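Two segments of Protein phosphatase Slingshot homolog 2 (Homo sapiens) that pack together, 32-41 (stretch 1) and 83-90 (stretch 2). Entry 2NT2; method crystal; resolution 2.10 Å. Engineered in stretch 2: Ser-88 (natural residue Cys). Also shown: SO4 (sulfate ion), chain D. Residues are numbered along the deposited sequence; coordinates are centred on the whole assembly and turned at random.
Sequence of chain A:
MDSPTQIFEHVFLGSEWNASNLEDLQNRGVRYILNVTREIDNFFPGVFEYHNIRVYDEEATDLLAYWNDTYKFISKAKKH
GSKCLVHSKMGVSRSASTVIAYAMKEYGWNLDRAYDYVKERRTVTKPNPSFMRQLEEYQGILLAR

Stretch 1 32-41: YILNVTREID
Stretch 2, residues 83-90: KCLVHSKM

Strands 32-35 and 83-87 lie side by side in one parallel sheet, their axes 4.6 Å apart and 17° from alignment. Tyr-32 pairs with Cys-84, Ile-33 with Leu-85, Leu-34 with Val-86 and Asn-35 with His-87, at CA-CA separations of 4.7, 4.8, 4.7 and 5.4 Å. Phi lies between -140° and -90° and psi between 95° and 160°, extended values that turn successive side chains to alternate faces and leave the peptide groups free to bond across the gap. Even-numbered residues of stretch 1 supply these bonds: Tyr-32 N to Lys-83 O (3.3 Å, weak), Leu-85 N to Tyr-32 O (3.0 Å), Leu-34 N to Leu-85 O (2.9 Å), His-87 N to Leu-34 O (2.9 Å) and, just past the first strand, Val-36 N to His-87 O (2.9 Å).

His-87 covers the most surface. With chi1 p (78°) and chi2 94°, its CA-to-CB bond points to the face of the sheet shared with Ile-33, Leu-85 and Asn-35, and the end of the side chain comes nearer to stretch 1. Asn-35 CA sits over one face of the ring, 4.2 Å from the ring centroid, in a CH-pi contact; at the edge, Ile-33 CG2 lies 3.4 Å from His-87 CD2 and Ile-40 CG2 4.1 Å from His-87 CE1. Both ring nitrogens still find polar partners: His-87 ND1 donates to Ser-88 O (3.2 Å), and His-87 NE2 is 2.8 Å from a water that donates to Asp-41 O (3.0 Å). Asn-35, chi1 t, braces the following loop by donating from ND2 to Ile-40 O (3.2 Å).

Leu-34 (chi1 t, chi2 p) and Tyr-32 (chi1 m, chi2 88°) share the other face with Cys-84 and Val-86. Aliphatic and thiol groups suit this buried layer: Leu-34 CB meets Cys-84 SG at 4.0 Å, Leu-34 CD2 meets Val-86 CG1 at 4.0 Å, and Tyr-32 CB approaches Cys-84 CB at 4.2 Å.

Beyond the strands, engineered Ser-88 (chi1 p) donates from OG to sulfate O4 at a very short 2.4 Å.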

# COMPACT_ATOMS: atom_id res chain seq x y z
N TYR A 32 8.63 -7.84 -4.44
CA TYR A 32 8.67 -6.40 -4.22
C TYR A 32 7.96 -6.07 -2.91
O TYR A 32 6.90 -6.62 -2.61
CB TYR A 32 8.00 -5.65 -5.36
CG TYR A 32 8.63 -5.86 -6.72
CD1 TYR A 32 8.23 -6.92 -7.52
CD2 TYR A 32 9.61 -5.00 -7.19
CE1 TYR A 32 8.80 -7.13 -8.77
CE2 TYR A 32 10.18 -5.21 -8.43
CZ TYR A 32 9.78 -6.27 -9.21
OH TYR A 32 10.35 -6.46 -10.45
N ILE A 33 8.54 -5.17 -2.13
CA ILE A 33 7.90 -4.78 -0.88
C ILE A 33 7.88 -3.26 -0.73
O ILE A 33 8.94 -2.63 -0.71
CB ILE A 33 8.59 -5.40 0.34
CG1 ILE A 33 8.68 -6.93 0.31
CG2 ILE A 33 7.90 -4.95 1.62
CD1 ILE A 33 9.42 -7.50 1.50
N LEU A 34 6.67 -2.74 -0.64
CA LEU A 34 6.40 -1.34 -0.35
C LEU A 34 6.14 -1.17 1.15
O LEU A 34 5.08 -1.50 1.68
CB LEU A 34 5.22 -0.84 -1.17
CG LEU A 34 4.92 0.66 -1.10
CD1 LEU A 34 6.19 1.48 -1.24
CD2 LEU A 34 3.91 1.04 -2.17
N ASN A 35 7.18 -0.67 1.81
CA ASN A 35 7.19 -0.42 3.24
C ASN A 35 6.87 1.04 3.53
O ASN A 35 7.74 1.90 3.43
CB ASN A 35 8.58 -0.79 3.78
CG ASN A 35 8.66 -0.69 5.29
OD1 ASN A 35 7.79 -0.09 5.92
ND2 ASN A 35 9.71 -1.29 5.84
N VAL A 36 5.61 1.31 3.86
CA VAL A 36 5.09 2.64 4.09
C VAL A 36 5.23 3.06 5.54
O VAL A 36 4.26 3.43 6.21
CB VAL A 36 3.60 2.72 3.69
CG1 VAL A 36 3.17 4.17 3.51
CG2 VAL A 36 3.34 1.94 2.41
N THR A 37 6.45 2.95 6.08
CA THR A 37 6.73 3.31 7.45
C THR A 37 8.08 4.01 7.57
O THR A 37 8.93 3.87 6.68
CB THR A 37 6.76 2.11 8.42
OG1 THR A 37 8.09 1.54 8.43
CG2 THR A 37 5.80 1.00 8.05
N ARG A 38 8.25 4.72 8.67
CA ARG A 38 9.54 5.26 9.07
C ARG A 38 10.23 4.31 10.07
O ARG A 38 11.45 4.18 10.03
CB ARG A 38 9.39 6.64 9.72
CG ARG A 38 10.70 7.16 10.31
CD ARG A 38 11.35 8.17 9.39
NE ARG A 38 12.68 7.75 8.96
CZ ARG A 38 13.35 8.22 7.92
NH1 ARG A 38 12.83 9.16 7.15
NH2 ARG A 38 14.55 7.73 7.64
N GLU A 39 9.43 3.69 10.92
CA GLU A 39 9.88 2.95 12.09
C GLU A 39 10.03 1.45 11.89
O GLU A 39 10.60 0.73 12.71
CB GLU A 39 8.88 3.22 13.23
CG GLU A 39 7.58 2.45 13.13
CD GLU A 39 6.50 3.16 12.35
OE1 GLU A 39 5.30 2.91 12.60
OE2 GLU A 39 6.81 3.98 11.46
N ILE A 40 9.50 0.89 10.80
CA ILE A 40 9.67 -0.56 10.62
C ILE A 40 10.77 -0.83 9.60
O ILE A 40 10.90 -0.11 8.61
CB ILE A 40 8.37 -1.25 10.18
CG1 ILE A 40 7.29 -1.27 11.29
CG2 ILE A 40 8.61 -2.66 9.70
CD1 ILE A 40 6.33 -0.12 11.11
N ASP A 41 11.55 -1.86 9.87
CA ASP A 41 12.69 -2.23 9.05
C ASP A 41 12.29 -3.00 7.79
O ASP A 41 11.20 -3.55 7.71
CB ASP A 41 13.66 -3.07 9.89
CG ASP A 41 14.14 -2.29 11.11
OD1 ASP A 41 13.98 -2.79 12.24
OD2 ASP A 41 14.65 -1.17 10.94
N LYS A 83 4.62 -9.73 -7.76
CA LYS A 83 3.66 -9.27 -6.77
C LYS A 83 4.33 -8.38 -5.72
O LYS A 83 5.53 -8.51 -5.47
CB LYS A 83 2.95 -10.43 -6.08
CG LYS A 83 2.43 -11.51 -7.02
CD LYS A 83 1.35 -12.36 -6.36
CE LYS A 83 0.62 -13.18 -7.41
NZ LYS A 83 1.46 -14.29 -7.93
N CYS A 84 3.53 -7.50 -5.15
CA CYS A 84 4.02 -6.48 -4.22
C CYS A 84 3.24 -6.53 -2.91
O CYS A 84 2.02 -6.61 -2.91
CB CYS A 84 3.91 -5.10 -4.87
SG CYS A 84 4.50 -3.70 -3.88
N LEU A 85 3.97 -6.49 -1.79
CA LEU A 85 3.35 -6.34 -0.49
C LEU A 85 3.34 -4.88 -0.06
O LEU A 85 4.38 -4.26 0.19
CB LEU A 85 4.05 -7.20 0.57
CG LEU A 85 3.70 -6.89 2.03
CD1 LEU A 85 2.26 -7.26 2.32
CD2 LEU A 85 4.65 -7.60 2.98
N VAL A 86 2.15 -4.29 0.05
CA VAL A 86 2.09 -2.97 0.67
C VAL A 86 1.81 -3.14 2.16
O VAL A 86 0.76 -3.67 2.52
CB VAL A 86 1.05 -2.03 0.05
CG1 VAL A 86 1.38 -0.60 0.45
CG2 VAL A 86 1.01 -2.18 -1.46
N HIS A 87 2.75 -2.70 2.99
CA HIS A 87 2.59 -2.89 4.44
C HIS A 87 2.99 -1.64 5.22
O HIS A 87 3.74 -0.79 4.75
CB HIS A 87 3.35 -4.11 4.93
CG HIS A 87 4.83 -3.95 5.10
ND1 HIS A 87 5.40 -3.62 6.30
CD2 HIS A 87 5.86 -4.09 4.23
CE1 HIS A 87 6.72 -3.56 6.17
NE2 HIS A 87 7.02 -3.84 4.92
N SER A 88 2.42 -1.56 6.41
CA SER A 88 2.76 -0.56 7.42
C SER A 88 3.13 -1.27 8.71
O SER A 88 3.68 -2.38 8.67
CB SER A 88 1.60 0.41 7.62
OG SER A 88 0.38 -0.27 7.81
N LYS A 89 2.81 -0.68 9.85
CA LYS A 89 2.90 -1.44 11.10
C LYS A 89 1.67 -2.32 11.28
O LYS A 89 1.79 -3.52 11.51
CB LYS A 89 3.09 -0.51 12.30
CG LYS A 89 2.69 -1.11 13.64
CD LYS A 89 3.65 -0.73 14.75
CE LYS A 89 3.36 -1.51 16.01
NZ LYS A 89 4.60 -1.77 16.80
N MET A 90 0.47 -1.74 11.19
CA MET A 90 -0.74 -2.54 11.36
C MET A 90 -1.38 -2.97 10.05
O MET A 90 -2.12 -3.95 10.04
CB MET A 90 -1.76 -1.79 12.22
CG MET A 90 -1.20 -1.15 13.48
SD MET A 90 -0.37 -2.29 14.60
CE MET A 90 -1.32 -3.79 14.36
S SO4 D . -0.46 1.67 10.21
O1 SO4 D . 0.64 0.88 10.76
O2 SO4 D . -1.35 2.14 11.27
O3 SO4 D . 0.08 2.83 9.50
O4 SO4 D . -1.22 0.84 9.27
O HOH W 1 9.62 -4.63 5.41